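Leucine-rich repeat protein (Bacteroides thetaiotaomicron, PDB 4ECN) is of unknown function but, as an extracellular leucine-rich repeat protein with two transthyretin-like domains, probably binds other proteins. Local coordinates at residues Leu575-Cys580 against Leu597-Leu602; Gln518-Ala523 against Gln551-Gly556; Leu624-Asn629 against Val649-Asn654; Ala567-Met572 against Glu589-Asn594. All coordinates share one frame; numbering follows the deposited sequence.

Interaction 1 of 4, residues Leu575-Cys580 against Leu597-Leu602; sequences LGLLDC and LTDLKL
L597 spreads its two methyls over the backbone of G576 and the base of L578, where two neighbouring parallel strands of the leucine-rich repeat sheet, 577-579 and 599-601, begin to pair. With CG anti to its carbonyl carbon (chi1 -71°), L597 lays CD2 3.5 Å from G576 C, over a residue that has no side chain. The same methyl is a bump against the fork of L575, 3.8 Å from L575 CG, while CD1 turns to L578 CB. One step on, L578 and L600 lie side by side and point the same way, L578 CD2 nestling 3.8 Å from L600 CD1. L602 CD2 then fits beside C580 CB just past the strand ends, and F591 packs onto L575 and L578.

The sheet face opposite L578 and L600 is mixed. L577 CG rides on D599 CB at 3.8 Å, the two side chains crossing obliquely, and helix 386-391 lies over this side. The D599 carboxylate forms a salt bridge with K388, and K601 does so with D393. Where the pairing begins, G576 O takes two backbone N-H groups, T598 N at 2.8 Å on a lone pair and D599 N at 3.1 Å.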
# COMPACT_ATOMS: atom_id res chain seq x y z
N LEU A 575 -4.19 -12.35 -21.95
CA LEU A 575 -3.72 -11.07 -21.42
C LEU A 575 -4.77 -9.98 -21.69
O LEU A 575 -5.40 -9.99 -22.76
CB LEU A 575 -2.36 -10.70 -22.02
CG LEU A 575 -1.64 -9.46 -21.43
CD1 LEU A 575 -1.12 -9.73 -20.03
CD2 LEU A 575 -0.49 -9.06 -22.31
N GLY A 576 -4.97 -9.10 -20.70
CA GLY A 576 -5.95 -8.02 -20.72
C GLY A 576 -5.44 -6.69 -20.20
O GLY A 576 -6.03 -5.65 -20.50
N LEU A 577 -4.33 -6.70 -19.41
CA LEU A 577 -3.71 -5.46 -18.89
C LEU A 577 -2.22 -5.55 -19.03
O LEU A 577 -1.63 -6.55 -18.61
CB LEU A 577 -4.09 -5.17 -17.42
CG LEU A 577 -3.54 -3.90 -16.78
CD1 LEU A 577 -4.47 -3.38 -15.73
CD2 LEU A 577 -2.13 -4.10 -16.21
N LEU A 578 -1.60 -4.50 -19.55
CA LEU A 578 -0.16 -4.43 -19.68
C LEU A 578 0.33 -3.03 -19.36
O LEU A 578 -0.10 -2.08 -19.99
CB LEU A 578 0.29 -4.85 -21.08
CG LEU A 578 1.77 -4.79 -21.34
CD1 LEU A 578 2.50 -5.89 -20.58
CD2 LEU A 578 2.05 -4.90 -22.81
N ASP A 579 1.22 -2.93 -18.35
CA ASP A 579 1.87 -1.73 -17.85
C ASP A 579 3.37 -1.86 -18.06
O ASP A 579 4.00 -2.71 -17.43
CB ASP A 579 1.53 -1.50 -16.36
CG ASP A 579 2.56 -0.70 -15.57
OD1 ASP A 579 2.99 0.34 -16.05
OD2 ASP A 579 2.91 -1.12 -14.44
N CYS A 580 3.95 -1.02 -18.93
CA CYS A 580 5.38 -0.95 -19.22
C CYS A 580 5.87 0.46 -19.08
O CYS A 580 6.83 0.85 -19.75
CB CYS A 580 5.69 -1.49 -20.60
SG CYS A 580 5.80 -3.28 -20.66
N LEU A 597 -6.75 -6.50 -25.34
CA LEU A 597 -6.39 -5.74 -24.15
C LEU A 597 -7.45 -4.73 -23.78
O LEU A 597 -7.95 -4.03 -24.64
CB LEU A 597 -5.05 -5.00 -24.31
CG LEU A 597 -3.72 -5.80 -24.35
CD1 LEU A 597 -2.55 -4.88 -24.16
CD2 LEU A 597 -3.62 -6.80 -23.22
N THR A 598 -7.73 -4.60 -22.47
CA THR A 598 -8.64 -3.59 -21.91
C THR A 598 -7.81 -2.40 -21.51
O THR A 598 -8.26 -1.25 -21.61
CB THR A 598 -9.47 -4.12 -20.73
OG1 THR A 598 -10.09 -5.38 -21.06
CG2 THR A 598 -10.52 -3.15 -20.29
N ASP A 599 -6.57 -2.68 -21.05
CA ASP A 599 -5.67 -1.64 -20.60
C ASP A 599 -4.30 -1.84 -21.17
O ASP A 599 -3.76 -2.94 -21.16
CB ASP A 599 -5.60 -1.61 -19.06
CG ASP A 599 -6.77 -0.89 -18.40
OD1 ASP A 599 -6.81 0.37 -18.45
OD2 ASP A 599 -7.63 -1.59 -17.78
N LEU A 600 -3.72 -0.74 -21.66
CA LEU A 600 -2.38 -0.74 -22.21
C LEU A 600 -1.76 0.59 -21.86
O LEU A 600 -2.32 1.63 -22.19
CB LEU A 600 -2.39 -1.01 -23.73
CG LEU A 600 -1.06 -0.95 -24.47
CD1 LEU A 600 -0.10 -2.03 -24.01
CD2 LEU A 600 -1.29 -0.98 -25.97
N LYS A 601 -0.65 0.54 -21.10
CA LYS A 601 0.09 1.71 -20.64
C LYS A 601 1.55 1.55 -21.05
O LYS A 601 2.29 0.76 -20.44
CB LYS A 601 -0.06 1.89 -19.11
CG LYS A 601 -1.49 2.12 -18.59
CD LYS A 601 -2.09 3.49 -18.97
CE LYS A 601 -3.47 3.61 -18.37
NZ LYS A 601 -4.04 4.96 -18.55
N LEU A 602 1.96 2.24 -22.13
CA LEU A 602 3.33 2.16 -22.64
C LEU A 602 4.07 3.49 -22.44
O LEU A 602 5.17 3.65 -22.96
CB LEU A 602 3.31 1.77 -24.13
CG LEU A 602 2.81 0.35 -24.49
CD1 LEU A 602 2.52 0.24 -25.96
CD2 LEU A 602 3.79 -0.74 -24.06

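Interaction 2 of 4, residues Gln518-Ala523 against Gln551-Gly556; sequences QSLNIA and QIFYMG
The F553 ring is approached obliquely by L520 CD2 and I522 CD1, the latter 3.7 Å from F553 CE1. One face of that ring carries M555 CG, 3.7 Å above its plane and offset toward the rim, and the ring of W537 meets it at about 60°. On the other side of the sheet the N521 amide crosses the Y554 side chain, its plane 33° from the ring, with N521 ND2 3.5 Å from Y554 CD2; Y387 is the second ring at Y554. The Q518 and Q551 side chains run extended alongside each other.

Strands 519-521 and 552-554 are parallel neighbours in the leucine-rich repeat sheet, joined through helix 530-542 as a beta-alpha-beta unit, and that helix packs on L520, I522 and M555. With its CG anti to the backbone N (chi1 -170°), N521 turns OD1 back to accept from A523 N at 3.2 Å, an Asx turn that bends the chain as it leaves the strand. An alanine here would probably leave A523 N without this acceptor and open a gap beside Y554 CB. Q518 O receives both Q551 N, 2.7 Å away, and I552 N, while the Q518 amide oxygen is bonded to R384.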
# COMPACT_ATOMS: atom_id res chain seq x y z
N GLN A 518 -2.93 -15.45 -12.53
CA GLN A 518 -3.73 -14.59 -13.39
C GLN A 518 -3.28 -13.14 -13.38
O GLN A 518 -3.35 -12.48 -14.41
CB GLN A 518 -5.20 -14.63 -12.94
CG GLN A 518 -5.91 -15.95 -13.17
CD GLN A 518 -7.32 -15.89 -12.68
OE1 GLN A 518 -7.80 -14.86 -12.18
NE2 GLN A 518 -8.03 -16.98 -12.81
N SER A 519 -2.90 -12.63 -12.19
CA SER A 519 -2.47 -11.26 -11.97
C SER A 519 -1.09 -11.25 -11.33
O SER A 519 -0.89 -11.87 -10.28
CB SER A 519 -3.48 -10.54 -11.08
OG SER A 519 -2.99 -9.30 -10.61
N LEU A 520 -0.14 -10.53 -11.96
CA LEU A 520 1.24 -10.41 -11.50
C LEU A 520 1.71 -8.97 -11.60
O LEU A 520 1.51 -8.31 -12.63
CB LEU A 520 2.14 -11.34 -12.34
CG LEU A 520 3.62 -11.40 -11.99
CD1 LEU A 520 3.86 -12.11 -10.69
CD2 LEU A 520 4.40 -12.09 -13.08
N ASN A 521 2.34 -8.48 -10.52
CA ASN A 521 2.91 -7.13 -10.40
C ASN A 521 4.35 -7.25 -10.04
O ASN A 521 4.65 -7.70 -8.92
CB ASN A 521 2.14 -6.31 -9.36
CG ASN A 521 2.48 -4.85 -9.34
OD1 ASN A 521 3.64 -4.43 -9.38
ND2 ASN A 521 1.46 -4.02 -9.21
N ILE A 522 5.26 -6.85 -10.96
CA ILE A 522 6.70 -6.94 -10.71
C ILE A 522 7.35 -5.55 -10.92
O ILE A 522 8.54 -5.46 -11.16
CB ILE A 522 7.38 -8.05 -11.57
CG1 ILE A 522 7.12 -7.85 -13.09
CG2 ILE A 522 6.92 -9.45 -11.08
CD1 ILE A 522 8.06 -8.58 -14.01
N ALA A 523 6.59 -4.49 -10.72
CA ALA A 523 7.08 -3.13 -10.90
C ALA A 523 8.13 -2.73 -9.84
O ALA A 523 8.07 -3.19 -8.70
CB ALA A 523 5.92 -2.15 -10.83
N GLN A 551 -3.46 -12.69 -17.09
CA GLN A 551 -4.49 -11.74 -17.50
C GLN A 551 -4.05 -10.29 -17.25
O GLN A 551 -4.32 -9.40 -18.06
CB GLN A 551 -5.80 -12.03 -16.73
CG GLN A 551 -6.48 -13.36 -17.10
CD GLN A 551 -7.65 -13.72 -16.21
OE1 GLN A 551 -8.31 -12.86 -15.61
NE2 GLN A 551 -7.91 -15.01 -16.09
N ILE A 552 -3.36 -10.06 -16.10
CA ILE A 552 -2.87 -8.74 -15.69
C ILE A 552 -1.37 -8.81 -15.48
O ILE A 552 -0.89 -9.62 -14.70
CB ILE A 552 -3.59 -8.26 -14.40
CG1 ILE A 552 -5.12 -8.12 -14.64
CG2 ILE A 552 -2.98 -6.97 -13.85
CD1 ILE A 552 -5.92 -8.23 -13.44
N PHE A 553 -0.65 -7.94 -16.17
CA PHE A 553 0.78 -7.89 -15.99
C PHE A 553 1.24 -6.41 -15.80
O PHE A 553 1.14 -5.60 -16.72
CB PHE A 553 1.48 -8.58 -17.17
CG PHE A 553 2.97 -8.78 -17.04
CD1 PHE A 553 3.52 -9.16 -15.82
CD2 PHE A 553 3.80 -8.69 -18.14
CE1 PHE A 553 4.90 -9.35 -15.70
CE2 PHE A 553 5.17 -8.89 -18.02
CZ PHE A 553 5.71 -9.23 -16.80
N TYR A 554 1.66 -6.08 -14.57
CA TYR A 554 2.25 -4.80 -14.19
C TYR A 554 3.75 -4.95 -14.12
O TYR A 554 4.23 -5.69 -13.27
CB TYR A 554 1.73 -4.31 -12.83
CG TYR A 554 0.27 -3.92 -12.74
CD1 TYR A 554 -0.18 -2.69 -13.24
CD2 TYR A 554 -0.63 -4.69 -12.00
CE1 TYR A 554 -1.50 -2.28 -13.07
CE2 TYR A 554 -1.95 -4.28 -11.82
CZ TYR A 554 -2.38 -3.08 -12.37
OH TYR A 554 -3.68 -2.67 -12.21
N MSE A 555 4.49 -4.29 -15.00
CA MSE A 555 5.96 -4.37 -14.96
C MSE A 555 6.58 -2.97 -15.22
O MSE A 555 7.66 -2.86 -15.80
CB MSE A 555 6.50 -5.42 -15.93
CG MSE A 555 5.97 -5.28 -17.34
SE MSE A 555 7.22 -6.04 -18.58
CE MSE A 555 8.59 -4.63 -18.53
N GLY A 556 5.93 -1.94 -14.72
CA GLY A 556 6.42 -0.57 -14.84
C GLY A 556 7.61 -0.27 -13.96
O GLY A 556 7.90 -1.03 -13.05

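Interaction 3 of 4, residues Leu624-Asn629 against Val649-Asn654; sequences LGFSHN and VDFSYN
L624 and V649 start two chains that run only 2° apart, D650 N bonding to L624 O at 3.0 Å and F626 N to D650 O, and the pairing continues past the strand ends through H628 N to S652 O and N629 N to Y653 O.

Side chains repeat at equivalent positions. F626 and F651 lie side by side with nearly parallel planes, slid apart so that the rings barely overlap, centroids 4.8 Å apart. With CG of both anti to the carbonyl carbon, H628 and Y653 point the same way and form an offset stack, the planes 12° apart and H628 NE2 over one face of the tyrosine ring. Y653 CB sits over the centre of the imidazole, 3.7 Å from its centroid, a CH-pi contact. The imidazole is held in rotation by H628 ND1, which donates to S627 OG at 3.2 Å nearly in the ring plane; S627 OG is bonded in turn to D603. An alanine in place of H628 would probably leave the Y653 ring without its stacking partner on this side and S627 OG without the imidazole N-H.

D650 OD1 is gripped twice, by S652 N in an Asx turn and by S652 OG at 2.7 Å. N654 ND2 donates to F651 O in its own segment and to F626 O, 3.0 Å away and almost straight at 178°, so its amide ties one turn to the next. Y604 and Y682 stack on H628 and Y653, extending the aromatic row. This recurrence, with an inward asparagine bonding to backbone carbonyls at each turn, is the asparagine ladder of leucine-rich repeats, in the LxLxxN part of the repeat.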
# COMPACT_ATOMS: atom_id res chain seq x y z
N LEU A 624 -5.97 4.56 -22.98
CA LEU A 624 -4.70 3.95 -23.36
C LEU A 624 -3.57 4.97 -23.30
O LEU A 624 -3.79 6.14 -23.64
CB LEU A 624 -4.84 3.39 -24.77
CG LEU A 624 -5.99 2.42 -25.03
CD1 LEU A 624 -6.04 2.07 -26.47
CD2 LEU A 624 -5.84 1.14 -24.22
N GLY A 625 -2.39 4.55 -22.87
CA GLY A 625 -1.26 5.46 -22.74
C GLY A 625 -0.08 5.12 -23.62
O GLY A 625 0.46 4.01 -23.54
N PHE A 626 0.31 6.09 -24.47
CA PHE A 626 1.47 5.99 -25.37
C PHE A 626 2.30 7.26 -25.28
O PHE A 626 3.12 7.53 -26.16
CB PHE A 626 1.04 5.73 -26.83
CG PHE A 626 -0.04 4.70 -27.06
CD1 PHE A 626 -1.38 5.07 -27.06
CD2 PHE A 626 0.29 3.37 -27.30
CE1 PHE A 626 -2.37 4.13 -27.28
CE2 PHE A 626 -0.70 2.43 -27.53
CZ PHE A 626 -2.03 2.81 -27.51
N SER A 627 2.05 8.07 -24.24
CA SER A 627 2.73 9.34 -24.07
C SER A 627 4.18 9.16 -23.70
O SER A 627 4.57 8.10 -23.23
CB SER A 627 2.04 10.17 -22.99
OG SER A 627 2.37 9.67 -21.71
N HIS A 628 4.96 10.23 -23.85
CA HIS A 628 6.37 10.33 -23.48
C HIS A 628 7.17 9.20 -24.12
O HIS A 628 7.77 8.37 -23.42
CB HIS A 628 6.55 10.35 -21.96
CG HIS A 628 6.03 11.62 -21.35
ND1 HIS A 628 4.70 11.74 -20.94
CD2 HIS A 628 6.66 12.79 -21.12
CE1 HIS A 628 4.58 12.97 -20.46
NE2 HIS A 628 5.74 13.64 -20.53
N ASN A 629 7.19 9.19 -25.46
CA ASN A 629 7.97 8.27 -26.28
C ASN A 629 8.62 9.05 -27.42
O ASN A 629 8.83 10.26 -27.28
CB ASN A 629 7.13 7.10 -26.78
CG ASN A 629 6.91 6.05 -25.76
OD1 ASN A 629 7.73 5.18 -25.57
ND2 ASN A 629 5.78 6.10 -25.09
N VAL A 649 -7.24 8.15 -26.08
CA VAL A 649 -5.91 7.70 -26.46
C VAL A 649 -4.98 8.84 -26.13
O VAL A 649 -5.32 9.99 -26.46
CB VAL A 649 -5.74 7.20 -27.91
CG1 VAL A 649 -6.39 5.85 -28.09
CG2 VAL A 649 -6.25 8.21 -28.93
N ASP A 650 -3.87 8.57 -25.43
CA ASP A 650 -2.90 9.62 -25.07
C ASP A 650 -1.59 9.42 -25.84
O ASP A 650 -0.82 8.46 -25.60
CB ASP A 650 -2.64 9.66 -23.55
CG ASP A 650 -1.65 10.71 -23.07
OD1 ASP A 650 -1.41 11.72 -23.81
OD2 ASP A 650 -1.13 10.56 -21.93
N PHE A 651 -1.33 10.35 -26.76
CA PHE A 651 -0.12 10.35 -27.58
C PHE A 651 0.69 11.62 -27.35
O PHE A 651 1.48 12.01 -28.20
CB PHE A 651 -0.48 10.22 -29.06
CG PHE A 651 -1.07 8.89 -29.48
CD1 PHE A 651 -0.25 7.78 -29.62
CD2 PHE A 651 -2.40 8.79 -29.84
CE1 PHE A 651 -0.78 6.57 -30.05
CE2 PHE A 651 -2.93 7.58 -30.28
CZ PHE A 651 -2.12 6.47 -30.37
N SER A 652 0.49 12.27 -26.20
CA SER A 652 1.21 13.49 -25.86
C SER A 652 2.71 13.20 -25.70
O SER A 652 3.08 12.07 -25.39
CB SER A 652 0.65 14.14 -24.60
OG SER A 652 0.74 13.29 -23.46
N TYR A 653 3.56 14.21 -25.93
CA TYR A 653 5.01 14.15 -25.79
C TYR A 653 5.63 13.02 -26.63
O TYR A 653 6.28 12.11 -26.10
CB TYR A 653 5.43 14.02 -24.32
CG TYR A 653 5.10 15.24 -23.49
CD1 TYR A 653 3.88 15.37 -22.84
CD2 TYR A 653 6.03 16.27 -23.34
CE1 TYR A 653 3.59 16.48 -22.05
CE2 TYR A 653 5.75 17.40 -22.57
CZ TYR A 653 4.53 17.49 -21.91
OH TYR A 653 4.26 18.59 -21.14
N ASN A 654 5.47 13.11 -27.95
CA ASN A 654 6.05 12.21 -28.95
C ASN A 654 6.65 13.06 -30.09
O ASN A 654 6.92 14.25 -29.86
CB ASN A 654 5.00 11.22 -29.46
CG ASN A 654 4.81 10.06 -28.53
OD1 ASN A 654 5.66 9.18 -28.45
ND2 ASN A 654 3.67 9.97 -27.88

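Interaction 4 of 4, residues Ala567-Met572 against Glu589-Asn594; sequences ASLQKM and EAFGTN
Q570 and A590 are tied through one shared polar atom, S566 OG, which is bonded by the Q570 amide of one segment and bonds to A590 O of the other. No hydrogen bond joins the two segments directly, and the rest of the contact is carried by L569 and F591. L569 CB lies 3.8 Å from F591 CD1, while L569 CD1 stands over one face of the ring, 4.3 Å above its plane and offset toward the rim. The same methyl reaches the loop at E589, 3.7 Å from E589 O, with the L569 and E589 side chains crossing at about a right angle. With CG anti to the carbonyl carbon (chi1 -70°), the F591 ring is turned to L569, and F591 CD1 also packs beside L569 O, which accepts M572 N at 3.3 Å to close a type I turn from L569 to M572. The ring meets W537 of helix 530-542 as well, and F614 packs against it edge-to-face.

At the outer margin Q570 lays its aliphatic part over the F591 carbonyl, Q570 CG being 3.3 Å from F591 O. E589 turns its carboxylate to S566 N and to H587.

The chemistry is therefore divided: leucine on phenylalanine joins the short helix to the loop, while the polar links between them run through S566, the E589 carboxylate, bonded to S566 N at the start of helix 566-569, being probably stabilised by that N-H.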
# COMPACT_ATOMS: atom_id res chain seq x y z
N ALA A 567 6.53 -14.50 -31.24
CA ALA A 567 6.03 -15.88 -31.16
C ALA A 567 5.78 -16.33 -29.71
O ALA A 567 4.99 -17.26 -29.49
CB ALA A 567 7.02 -16.82 -31.82
N SER A 568 6.42 -15.66 -28.73
CA SER A 568 6.29 -15.99 -27.32
C SER A 568 5.20 -15.16 -26.71
O SER A 568 4.34 -15.70 -26.01
CB SER A 568 7.62 -15.79 -26.59
OG SER A 568 8.61 -16.68 -27.10
N LEU A 569 5.17 -13.85 -27.03
CA LEU A 569 4.16 -12.90 -26.57
C LEU A 569 2.76 -13.28 -27.06
O LEU A 569 1.77 -13.00 -26.39
CB LEU A 569 4.52 -11.48 -27.04
CG LEU A 569 5.79 -10.85 -26.46
CD1 LEU A 569 5.93 -9.41 -26.90
CD2 LEU A 569 5.80 -10.90 -24.92
N GLN A 570 2.67 -13.96 -28.22
CA GLN A 570 1.44 -14.48 -28.81
C GLN A 570 0.81 -15.58 -27.95
O GLN A 570 -0.40 -15.78 -28.02
CB GLN A 570 1.71 -15.03 -30.22
CG GLN A 570 2.10 -13.99 -31.27
CD GLN A 570 2.40 -14.59 -32.62
OE1 GLN A 570 1.81 -15.59 -33.03
NE2 GLN A 570 3.26 -13.95 -33.38
N LYS A 571 1.63 -16.32 -27.16
CA LYS A 571 1.18 -17.41 -26.30
C LYS A 571 0.35 -16.87 -25.11
O LYS A 571 -0.47 -17.61 -24.56
CB LYS A 571 2.35 -18.26 -25.78
CG LYS A 571 3.21 -18.86 -26.90
CD LYS A 571 4.37 -19.71 -26.37
CE LYS A 571 5.35 -20.07 -27.46
NZ LYS A 571 6.52 -20.83 -26.95
N MSE A 572 0.54 -15.58 -24.75
CA MSE A 572 -0.18 -14.92 -23.65
C MSE A 572 -1.60 -14.55 -24.12
O MSE A 572 -2.00 -13.39 -24.15
CB MSE A 572 0.58 -13.68 -23.17
CG MSE A 572 2.01 -13.96 -22.76
SE MSE A 572 2.67 -12.50 -21.71
CE MSE A 572 2.16 -13.13 -19.99
N GLU A 589 7.41 -5.87 -29.87
CA GLU A 589 7.06 -7.07 -30.63
C GLU A 589 5.57 -7.23 -30.50
O GLU A 589 5.01 -6.86 -29.47
CB GLU A 589 7.84 -8.30 -30.16
CG GLU A 589 9.32 -8.27 -30.51
CD GLU A 589 9.71 -8.89 -31.84
OE1 GLU A 589 9.14 -9.94 -32.20
OE2 GLU A 589 10.67 -8.38 -32.46
N ALA A 590 4.90 -7.72 -31.53
CA ALA A 590 3.45 -7.82 -31.46
C ALA A 590 2.97 -9.04 -30.66
O ALA A 590 3.68 -10.05 -30.58
CB ALA A 590 2.88 -7.89 -32.86
N PHE A 591 1.78 -8.92 -30.05
CA PHE A 591 1.00 -9.97 -29.38
C PHE A 591 0.08 -10.66 -30.39
O PHE A 591 -0.25 -11.84 -30.26
CB PHE A 591 0.17 -9.39 -28.23
CG PHE A 591 0.95 -8.93 -27.03
CD1 PHE A 591 1.30 -9.82 -26.03
CD2 PHE A 591 1.29 -7.60 -26.89
CE1 PHE A 591 2.04 -9.39 -24.92
CE2 PHE A 591 2.02 -7.17 -25.78
CZ PHE A 591 2.39 -8.06 -24.80
N GLY A 592 -0.34 -9.87 -31.37
CA GLY A 592 -1.28 -10.29 -32.39
C GLY A 592 -2.65 -9.79 -32.03
O GLY A 592 -2.91 -9.45 -30.87
N THR A 593 -3.55 -9.79 -33.01
CA THR A 593 -4.93 -9.31 -32.91
C THR A 593 -5.84 -10.27 -32.11
O THR A 593 -6.99 -9.94 -31.85
CB THR A 593 -5.47 -9.10 -34.32
OG1 THR A 593 -5.32 -10.33 -35.05
CG2 THR A 593 -4.75 -7.96 -35.04
N ASN A 594 -5.33 -11.45 -31.73
CA ASN A 594 -6.07 -12.44 -30.93
C ASN A 594 -5.93 -12.13 -29.44
O ASN A 594 -6.65 -12.72 -28.62
CB ASN A 594 -5.58 -13.86 -31.25
CG ASN A 594 -6.20 -14.45 -32.50
OD1 ASN A 594 -7.06 -13.85 -33.19
ND2 ASN A 594 -5.80 -15.67 -32.82

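In the fold
Interactions 2, 1 and 3 follow one another along the solenoid. Interactions 2 and 1, centres about 9 Å apart, use neighbouring strands of one sheet, with G576 N 2.7 Å from Q551 O. Interaction 3 continues the stacking, its centre about 14 Å from that of interaction 1, with G625 N 3.0 Å from L600 O. Interaction 4, its centre about 22 Å from that of interaction 3, does not touch it, but its F591 packs on L575 and L578 of interaction 1, F591 CE1 being 3.6 Å from L575 CD2. Interactions 2 and 3 do not touch, their nearest atoms about 11 Å apart. Sodium is bound by Q314 and V317, the latter on the outermost strand of the sheet that holds interactions 1 and 2.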